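SusD homolog (Bacteroides thetaiotaomicron VPI-5482, PDB 3IV0) probably binds glycans at the outer membrane for uptake, as SusD-family proteins do, although its own ligand is not known. Local coordinates at residues Ser32-Phe43 with Leu88-Ala98; Ala53-Gly61 with Ser332-Glu340. All coordinates share one frame; numbering follows the deposited sequence.

Contact 1: residues Ser32-Phe43 with Leu88-Ala98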
loop_
_atom_site.group_PDB
_atom_site.type_symbol
_atom_site.label_atom_id
_atom_site.label_comp_id
_atom_site.label_asym_id
_atom_site.label_seq_id
_atom_site.Cartn_x
_atom_site.Cartn_y
_atom_site.Cartn_z
ATOM N N SER A 32 -3.100 -13.127 -8.611
ATOM C CA SER A 32 -3.998 -12.133 -9.160
ATOM C C SER A 32 -3.841 -10.785 -8.469
ATOM O O SER A 32 -3.844 -9.761 -9.156
ATOM C CB SER A 32 -5.467 -12.573 -9.127
ATOM O OG SER A 32 -5.678 -13.656 -10.035
ATOM N N PHE A 33 -3.665 -10.771 -7.154
ATOM C CA PHE A 33 -3.460 -9.504 -6.456
ATOM C C PHE A 33 -2.162 -8.870 -6.946
ATOM O O PHE A 33 -2.110 -7.657 -7.163
ATOM C CB PHE A 33 -3.408 -9.743 -4.969
ATOM C CG PHE A 33 -3.326 -8.479 -4.172
ATOM C CD1 PHE A 33 -4.473 -7.733 -3.900
ATOM C CD2 PHE A 33 -2.129 -8.014 -3.718
ATOM C CE1 PHE A 33 -4.392 -6.561 -3.150
ATOM C CE2 PHE A 33 -2.055 -6.839 -2.990
ATOM C CZ PHE A 33 -3.191 -6.124 -2.724
ATOM N N ARG A 34 -1.117 -9.653 -7.134
ATOM C CA ARG A 34 0.138 -9.157 -7.660
ATOM C C ARG A 34 -0.073 -8.586 -9.058
ATOM O O ARG A 34 0.488 -7.538 -9.413
ATOM C CB ARG A 34 1.168 -10.264 -7.688
ATOM C CG ARG A 34 2.454 -9.877 -8.400
ATOM C CD ARG A 34 3.529 -10.882 -8.166
ATOM N NE ARG A 34 3.136 -12.218 -8.591
ATOM C CZ ARG A 34 3.743 -13.325 -8.186
ATOM N NH1 ARG A 34 4.762 -13.281 -7.357
ATOM N NH2 ARG A 34 3.304 -14.505 -8.647
ATOM N N ASN A 35 -0.810 -9.287 -9.914
ATOM C CA ASN A 35 -1.093 -8.768 -11.247
ATOM C C ASN A 35 -1.816 -7.437 -11.218
ATOM O O ASN A 35 -1.496 -6.552 -12.031
ATOM C CB ASN A 35 -1.877 -9.803 -12.065
ATOM C CG ASN A 35 -1.005 -10.920 -12.579
ATOM O OD1 ASN A 35 0.190 -10.771 -12.720
ATOM N ND2 ASN A 35 -1.645 -12.059 -12.874
ATOM N N ALA A 36 -2.795 -7.310 -10.321
ATOM C CA ALA A 36 -3.600 -6.090 -10.237
ATOM C C ALA A 36 -2.802 -4.894 -9.765
ATOM O O ALA A 36 -3.152 -3.748 -10.101
ATOM C CB ALA A 36 -4.738 -6.318 -9.295
ATOM N N THR A 37 -1.785 -5.115 -8.956
ATOM C CA THR A 37 -1.075 -4.026 -8.281
ATOM C C THR A 37 0.263 -3.661 -8.883
ATOM O O THR A 37 0.642 -2.483 -8.847
ATOM C CB THR A 37 -0.850 -4.391 -6.805
ATOM O OG1 THR A 37 -0.224 -5.667 -6.728
ATOM C CG2 THR A 37 -2.160 -4.391 -6.014
HETATM N N MSE A 38 0.979 -4.670 -9.423
HETATM C CA MSE A 38 2.397 -4.591 -9.827
HETATM C C MSE A 38 2.762 -5.167 -11.176
HETATM O O MSE A 38 3.710 -4.669 -11.782
HETATM C CB MSE A 38 3.290 -5.266 -8.767
HETATM C CG MSE A 38 3.197 -4.713 -7.331
HETATM SE SE MSE A 38 3.747 -2.861 -7.145
HETATM C CE MSE A 38 5.590 -3.090 -7.690
ATOM N N SER A 39 2.162 -6.289 -11.556
ATOM C CA SER A 39 2.700 -7.065 -12.665
ATOM C C SER A 39 1.977 -6.875 -13.974
ATOM O O SER A 39 2.607 -7.058 -15.014
ATOM C CB SER A 39 2.830 -8.541 -12.282
ATOM O OG SER A 39 3.817 -8.716 -11.289
ATOM N N GLN A 40 0.696 -6.533 -13.943
ATOM C CA GLN A 40 -0.045 -6.251 -15.170
ATOM C C GLN A 40 -0.450 -4.780 -15.278
ATOM O O GLN A 40 -0.942 -4.375 -16.317
ATOM C CB GLN A 40 -1.278 -7.170 -15.285
ATOM C CG GLN A 40 -0.917 -8.670 -15.498
ATOM C CD GLN A 40 -2.124 -9.668 -15.597
ATOM O OE1 GLN A 40 -3.227 -9.441 -15.089
ATOM N NE2 GLN A 40 -1.873 -10.812 -16.235
ATOM N N ARG A 41 -0.369 -4.051 -14.151
ATOM C CA ARG A 41 -0.688 -2.598 -14.054
ATOM C C ARG A 41 0.264 -1.967 -13.044
ATOM O O ARG A 41 0.571 -2.584 -12.023
ATOM C CB ARG A 41 -2.101 -2.343 -13.508
ATOM C CG ARG A 41 -3.229 -2.740 -14.369
ATOM C CD ARG A 41 -3.622 -4.208 -14.152
ATOM N NE ARG A 41 -4.634 -4.659 -15.109
ATOM C CZ ARG A 41 -5.940 -4.429 -14.965
ATOM N NH1 ARG A 41 -6.384 -3.772 -13.904
ATOM N NH2 ARG A 41 -6.810 -4.838 -15.888
ATOM N N PRO A 42 0.694 -0.716 -13.276
ATOM C CA PRO A 42 1.407 0.014 -12.222
ATOM C C PRO A 42 0.450 0.704 -11.250
ATOM O O PRO A 42 0.599 1.879 -10.924
ATOM C CB PRO A 42 2.217 1.009 -13.027
ATOM C CG PRO A 42 1.332 1.345 -14.170
ATOM C CD PRO A 42 0.624 0.070 -14.514
ATOM N N PHE A 43 -0.529 -0.049 -10.805
ATOM C CA PHE A 43 -1.609 0.487 -9.974
ATOM C C PHE A 43 -1.120 1.087 -8.686
ATOM O O PHE A 43 -1.481 2.208 -8.354
ATOM C CB PHE A 43 -2.618 -0.643 -9.682
ATOM C CG PHE A 43 -3.667 -0.317 -8.656
ATOM C CD1 PHE A 43 -3.385 -0.446 -7.295
ATOM C CD2 PHE A 43 -4.927 0.091 -9.032
ATOM C CE1 PHE A 43 -4.357 -0.161 -6.349
ATOM C CE2 PHE A 43 -5.917 0.333 -8.081
ATOM C CZ PHE A 43 -5.610 0.241 -6.743
ATOM N N LEU A 88 -6.142 0.687 -17.969
ATOM C CA LEU A 88 -6.094 -0.570 -17.239
ATOM C C LEU A 88 -6.192 -0.360 -15.751
ATOM O O LEU A 88 -6.757 -1.170 -15.047
ATOM C CB LEU A 88 -4.816 -1.347 -17.511
ATOM C CG LEU A 88 -4.649 -2.070 -18.822
ATOM C CD1 LEU A 88 -3.294 -2.826 -18.844
ATOM C CD2 LEU A 88 -5.808 -3.005 -19.067
ATOM N N ILE A 89 -5.577 0.701 -15.255
ATOM C CA ILE A 89 -5.577 0.964 -13.828
ATOM C C ILE A 89 -7.008 1.314 -13.374
ATOM O O ILE A 89 -7.381 1.123 -12.237
ATOM C CB ILE A 89 -4.577 2.100 -13.519
ATOM C CG1 ILE A 89 -3.159 1.760 -13.989
ATOM C CG2 ILE A 89 -4.572 2.386 -12.013
ATOM C CD1 ILE A 89 -2.202 2.937 -13.940
HETATM N N MSE A 90 -7.818 1.772 -14.323
HETATM C CA MSE A 90 -9.207 2.125 -14.060
HETATM C C MSE A 90 -10.177 0.958 -14.128
HETATM O O MSE A 90 -11.378 1.141 -14.070
HETATM C CB MSE A 90 -9.656 3.173 -15.060
HETATM C CG MSE A 90 -8.907 4.466 -14.910
HETATM SE SE MSE A 90 -9.035 5.694 -16.414
HETATM C CE MSE A 90 -7.579 6.903 -15.852
ATOM N N GLN A 91 -9.615 -0.243 -14.275
ATOM C CA GLN A 91 -10.371 -1.484 -14.330
ATOM C C GLN A 91 -10.134 -2.334 -13.119
ATOM O O GLN A 91 -9.003 -2.725 -12.827
ATOM C CB GLN A 91 -10.008 -2.265 -15.597
ATOM C CG GLN A 91 -10.450 -1.531 -16.853
ATOM C CD GLN A 91 -9.889 -2.095 -18.118
ATOM O OE1 GLN A 91 -9.912 -3.311 -18.336
ATOM N NE2 GLN A 91 -9.357 -1.241 -18.952
ATOM N N TRP A 92 -11.205 -2.636 -12.409
ATOM C CA TRP A 92 -11.119 -3.456 -11.209
ATOM C C TRP A 92 -11.184 -4.952 -11.467
ATOM O O TRP A 92 -11.180 -5.758 -10.536
ATOM C CB TRP A 92 -12.154 -3.001 -10.157
ATOM C CG TRP A 92 -13.563 -2.948 -10.620
ATOM C CD1 TRP A 92 -14.174 -3.787 -11.525
ATOM C CD2 TRP A 92 -14.525 -1.988 -10.237
ATOM N NE1 TRP A 92 -15.474 -3.412 -11.676
ATOM C CE2 TRP A 92 -15.732 -2.312 -10.905
ATOM C CE3 TRP A 92 -14.509 -0.898 -9.356
ATOM C CZ2 TRP A 92 -16.875 -1.556 -10.761
ATOM C CZ3 TRP A 92 -15.668 -0.140 -9.206
ATOM C CH2 TRP A 92 -16.833 -0.482 -9.909
ATOM N N ASP A 93 -11.179 -5.352 -12.741
ATOM C CA ASP A 93 -11.333 -6.760 -13.116
ATOM C C ASP A 93 -10.352 -7.712 -12.468
ATOM O O ASP A 93 -10.759 -8.794 -12.023
ATOM C CB ASP A 93 -11.305 -6.949 -14.669
ATOM C CG ASP A 93 -9.990 -6.530 -15.316
ATOM O OD1 ASP A 93 -9.347 -5.572 -14.846
ATOM O OD2 ASP A 93 -9.578 -7.159 -16.336
ATOM N N VAL A 94 -9.074 -7.368 -12.406
ATOM C CA VAL A 94 -8.104 -8.308 -11.874
ATOM C C VAL A 94 -8.241 -8.459 -10.368
ATOM O O VAL A 94 -8.146 -9.560 -9.842
ATOM C CB VAL A 94 -6.687 -7.930 -12.262
ATOM C CG1 VAL A 94 -5.691 -8.979 -11.708
ATOM C CG2 VAL A 94 -6.573 -7.826 -13.800
ATOM N N PHE A 95 -8.543 -7.379 -9.653
ATOM C CA PHE A 95 -8.866 -7.513 -8.226
ATOM C C PHE A 95 -10.086 -8.409 -8.042
ATOM O O PHE A 95 -10.116 -9.222 -7.097
ATOM C CB PHE A 95 -9.168 -6.138 -7.596
ATOM C CG PHE A 95 -7.952 -5.268 -7.418
ATOM C CD1 PHE A 95 -7.022 -5.560 -6.430
ATOM C CD2 PHE A 95 -7.773 -4.125 -8.182
ATOM C CE1 PHE A 95 -5.926 -4.738 -6.256
ATOM C CE2 PHE A 95 -6.670 -3.329 -7.993
ATOM C CZ PHE A 95 -5.790 -3.621 -7.038
ATOM N N TYR A 96 -11.117 -8.258 -8.891
ATOM C CA TYR A 96 -12.269 -9.152 -8.730
ATOM C C TYR A 96 -11.963 -10.617 -9.092
ATOM O O TYR A 96 -12.608 -11.515 -8.546
ATOM C CB TYR A 96 -13.502 -8.643 -9.496
ATOM C CG TYR A 96 -14.254 -7.594 -8.714
ATOM C CD1 TYR A 96 -15.006 -7.932 -7.607
ATOM C CD2 TYR A 96 -14.155 -6.268 -9.045
ATOM C CE1 TYR A 96 -15.629 -6.982 -6.875
ATOM C CE2 TYR A 96 -14.793 -5.311 -8.327
ATOM C CZ TYR A 96 -15.535 -5.667 -7.253
ATOM O OH TYR A 96 -16.146 -4.659 -6.536
ATOM N N THR A 97 -10.968 -10.869 -9.920
ATOM C CA THR A 97 -10.516 -12.254 -10.120
ATOM C C THR A 97 -10.018 -12.820 -8.788
ATOM O O THR A 97 -10.366 -13.944 -8.429
ATOM C CB THR A 97 -9.426 -12.345 -11.195
ATOM O OG1 THR A 97 -9.917 -11.836 -12.434
ATOM C CG2 THR A 97 -8.930 -13.806 -11.405
ATOM N N ALA A 98 -9.188 -12.072 -8.055
ATOM C CA ALA A 98 -8.752 -12.463 -6.734
ATOM C C ALA A 98 -9.917 -12.693 -5.788
ATOM O O ALA A 98 -9.970 -13.689 -5.067
ATOM C CB ALA A 98 -7.758 -11.410 -6.161
#
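Phe-95 pushes its ring as a knob into a hole made by Phe-33, Ala-36, Thr-37 and Phe-43. The methyl of Ala-36 sits over the middle of that ring, CB 3.5 Å from the centroid of Phe-95, a CH-pi contact. The outer rim of the same ring, CE2 and CZ, points at the face of Phe-43 in an edge-to-face pair with planes 68° apart; Phe-33 comes up to the rim at CE1, completing an aromatic cluster. Beyond the end of helix 19-39, Arg-41 bends at chi2 (87°) and lays its guanidinium across the start of the other segment. Val-94 CG2 lies over the centre of one face, 3.6 Å from Arg-41 CZ, while the backbone of Leu-88 covers the opposite one. Arg-41 NH1 gives a 3.0 Å hydrogen bond, in the guanidinium plane, to Gln-91 O; Arg-41 NH2 makes a 2.8 Å salt bridge with Asp-93 OD1, which lies tilted out of that plane and uses its syn lone pair. The short helical segments run nearly antiparallel, axes 8.1 Å apart at 159°, consistent with the TPR-like SusD fold. Helix 117-142 backs the cluster through Met-130, Leu-133, Phe-137 and Ile-138, and Ile-268 of strand 264-268 packs on Phe-33.

Contact 2: residues Ala53-Gly61 with Ser332-Glu340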
loop_
_atom_site.group_PDB
_atom_site.type_symbol
_atom_site.label_atom_id
_atom_site.label_comp_id
_atom_site.label_asym_id
_atom_site.label_seq_id
_atom_site.Cartn_x
_atom_site.Cartn_y
_atom_site.Cartn_z
ATOM N N ALA A 53 1.417 14.134 -5.969
ATOM C CA ALA A 53 2.774 14.297 -5.506
ATOM C C ALA A 53 3.453 15.459 -6.269
ATOM O O ALA A 53 3.152 15.667 -7.455
ATOM C CB ALA A 53 3.563 13.000 -5.717
ATOM N N PRO A 54 4.348 16.176 -5.594
ATOM C CA PRO A 54 5.078 17.297 -6.223
ATOM C C PRO A 54 6.244 16.779 -7.071
ATOM O O PRO A 54 7.425 16.965 -6.744
ATOM C CB PRO A 54 5.524 18.109 -5.024
ATOM C CG PRO A 54 5.755 17.121 -3.974
ATOM C CD PRO A 54 4.686 16.047 -4.171
ATOM N N ILE A 55 5.869 16.140 -8.181
ATOM C CA ILE A 55 6.803 15.477 -9.071
ATOM C C ILE A 55 6.715 16.073 -10.465
ATOM O O ILE A 55 5.669 16.576 -10.894
ATOM C CB ILE A 55 6.566 13.947 -9.102
ATOM C CG1 ILE A 55 5.167 13.571 -9.584
ATOM C CG2 ILE A 55 6.883 13.343 -7.740
ATOM C CD1 ILE A 55 4.993 12.033 -9.737
ATOM N N THR A 56 7.840 15.983 -11.170
ATOM C CA THR A 56 7.941 16.472 -12.526
ATOM C C THR A 56 8.696 15.476 -13.388
ATOM O O THR A 56 9.715 14.968 -12.960
ATOM C CB THR A 56 8.703 17.821 -12.567
ATOM O OG1 THR A 56 8.065 18.755 -11.697
ATOM C CG2 THR A 56 8.755 18.362 -13.968
ATOM N N ALA A 57 8.183 15.195 -14.585
ATOM C CA ALA A 57 8.852 14.320 -15.552
ATOM C C ALA A 57 10.050 14.995 -16.166
ATOM O O ALA A 57 9.999 16.181 -16.449
ATOM C CB ALA A 57 7.882 13.895 -16.644
ATOM N N TYR A 58 11.105 14.236 -16.390
ATOM C CA TYR A 58 12.243 14.763 -17.139
ATOM C C TYR A 58 11.922 14.870 -18.634
ATOM O O TYR A 58 12.526 15.685 -19.312
ATOM C CB TYR A 58 13.469 13.909 -16.893
ATOM C CG TYR A 58 14.088 14.144 -15.541
ATOM C CD1 TYR A 58 15.008 15.174 -15.353
ATOM C CD2 TYR A 58 13.790 13.321 -14.455
ATOM C CE1 TYR A 58 15.571 15.410 -14.125
ATOM C CE2 TYR A 58 14.361 13.541 -13.216
ATOM C CZ TYR A 58 15.269 14.574 -13.054
ATOM O OH TYR A 58 15.838 14.773 -11.807
ATOM N N SER A 59 10.959 14.097 -19.123
ATOM C CA SER A 59 10.531 14.150 -20.517
ATOM C C SER A 59 9.022 14.441 -20.571
ATOM O O SER A 59 8.230 13.569 -20.229
ATOM C CB SER A 59 10.862 12.816 -21.207
ATOM O OG SER A 59 12.270 12.649 -21.413
ATOM N N THR A 60 8.622 15.650 -20.985
ATOM C CA THR A 60 7.216 16.050 -20.954
ATOM C C THR A 60 6.313 15.115 -21.765
ATOM O O THR A 60 5.109 15.069 -21.545
ATOM C CB THR A 60 7.027 17.511 -21.459
ATOM O OG1 THR A 60 7.367 17.596 -22.845
ATOM C CG2 THR A 60 7.890 18.464 -20.676
ATOM N N GLY A 61 6.891 14.375 -22.706
ATOM C CA GLY A 61 6.155 13.328 -23.424
ATOM C C GLY A 61 5.561 12.210 -22.559
ATOM O O GLY A 61 4.621 11.520 -22.995
ATOM N N SER A 332 16.311 21.815 -9.865
ATOM C CA SER A 332 16.404 21.514 -11.289
ATOM C C SER A 332 15.486 20.362 -11.688
ATOM O O SER A 332 15.410 19.333 -10.999
ATOM C CB SER A 332 17.852 21.172 -11.677
ATOM O OG SER A 332 17.920 20.662 -13.000
ATOM N N VAL A 333 14.778 20.546 -12.800
ATOM C CA VAL A 333 14.095 19.445 -13.465
ATOM C C VAL A 333 14.744 19.173 -14.812
ATOM O O VAL A 333 14.102 18.642 -15.727
ATOM C CB VAL A 333 12.602 19.725 -13.656
ATOM C CG1 VAL A 333 11.964 18.614 -14.475
ATOM C CG2 VAL A 333 11.930 19.843 -12.314
ATOM N N SER A 334 16.031 19.506 -14.904
ATOM C CA SER A 334 16.793 19.362 -16.139
ATOM C C SER A 334 17.417 17.991 -16.329
ATOM O O SER A 334 18.059 17.441 -15.438
ATOM C CB SER A 334 17.910 20.402 -16.192
ATOM O OG SER A 334 17.403 21.698 -15.932
ATOM N N SER A 335 17.192 17.451 -17.521
ATOM C CA SER A 335 17.978 16.390 -18.117
ATOM C C SER A 335 19.467 16.386 -17.753
ATOM O O SER A 335 20.055 15.342 -17.500
ATOM C CB SER A 335 17.903 16.608 -19.626
ATOM O OG SER A 335 18.111 17.995 -19.901
ATOM N N SER A 336 20.081 17.558 -17.798
ATOM C CA SER A 336 21.512 17.674 -17.555
ATOM C C SER A 336 21.905 17.524 -16.079
ATOM O O SER A 336 23.063 17.256 -15.769
ATOM C CB SER A 336 22.000 19.030 -18.067
ATOM O OG SER A 336 21.411 20.077 -17.320
ATOM N N ALA A 337 20.950 17.688 -15.165
ATOM C CA ALA A 337 21.259 17.634 -13.743
ATOM C C ALA A 337 20.206 16.799 -13.029
ATOM O O ALA A 337 19.431 17.326 -12.248
ATOM C CB ALA A 337 21.281 19.011 -13.178
ATOM N N PRO A 338 20.190 15.507 -13.305
ATOM C CA PRO A 338 19.155 14.680 -12.675
ATOM C C PRO A 338 19.418 14.360 -11.218
ATOM O O PRO A 338 20.536 14.463 -10.755
ATOM C CB PRO A 338 19.212 13.407 -13.498
ATOM C CG PRO A 338 20.629 13.299 -13.923
ATOM C CD PRO A 338 21.036 14.720 -14.217
ATOM N N LYS A 339 18.385 13.921 -10.503
ATOM C CA LYS A 339 18.577 13.434 -9.148
ATOM C C LYS A 339 17.779 12.148 -8.970
ATOM O O LYS A 339 16.806 11.924 -9.695
ATOM C CB LYS A 339 18.172 14.446 -8.108
ATOM C CG LYS A 339 16.752 14.864 -8.151
ATOM C CD LYS A 339 16.560 15.951 -7.099
ATOM C CE LYS A 339 15.175 16.477 -7.043
ATOM N NZ LYS A 339 15.024 17.468 -5.902
ATOM N N GLU A 340 18.253 11.306 -8.078
ATOM C CA GLU A 340 17.639 9.991 -7.902
ATOM C C GLU A 340 17.453 9.654 -6.450
ATOM O O GLU A 340 18.071 10.228 -5.562
ATOM C CB GLU A 340 18.448 8.918 -8.603
ATOM C CG GLU A 340 19.869 8.768 -8.138
ATOM C CD GLU A 340 20.672 7.789 -8.977
ATOM O OE1 GLU A 340 20.098 7.092 -9.859
ATOM O OE2 GLU A 340 21.913 7.719 -8.743
HETATM O O HOH W 1 16.830 17.180 -11.399
HETATM O O HOH W 2 14.469 17.301 -18.744
#
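Tyr-58 reaches across to the loop 332-340 and sets its hydroxyl beside the backbone at Lys-339, whose N-H donates to Tyr-58 OH over 3.0 Å at 155°. The hydroxyl in turn gives its own proton to a water 2.6 Å from Tyr-58 OH, and that water passes both hydrogens on, to Ser-332 O and Ala-337 O. One phenol oxygen and one water thus bridge Ser-332, Ala-337 and Lys-339 of the loop. Ser-334 O lies at the ring edge, near the plane, 3.5 Å from CE1 of Tyr-58. With CG anti to the carbonyl carbon (chi1 -75°), Tyr-58 brings CD1 and CE1 of the ring against the backbone of Val-333 to Ser-335. A second water accepts from Ser-335 N and donates to Tyr-58 O. Val-333 CG1 presses on Thr-56 CG2 at 3.3 Å, tighter than usual van der Waals contact. Within the loop, Ser-334 N bonds to Ser-332 OG in an ST turn, and a type I turn spans Ser-334 to Ala-337. Lys-339 sends its amine away to Ser-330 O and Ile-328 O. Strand 55-57 pairs antiparallel with strand 300-302, whose Cys-301 touches both Tyr-58 and Lys-339, while Val-65 of helix 63-69 packs against Ile-55 and Ala-57.

From the N terminus, helix 19-39 delivers the first half of contact 1, and helix 43-50 and a short connection lead to strand 55-57 and the first half of contact 2. The chain then returns at 88-98 to close contact 1, a loop with 44 residues between its segments that contains all of 53-61. Contact 2, with 270 residues between its segments, closes only at 332-340, so the two loops cross. Contact 1 joins two helices in the buried part of the molecule; contact 2 ties the N-terminal portion to a far later loop between helix 318-323 and strand 348-350. Their centres lie about 28 Å apart, and their nearest atoms about 11 Å, without touching.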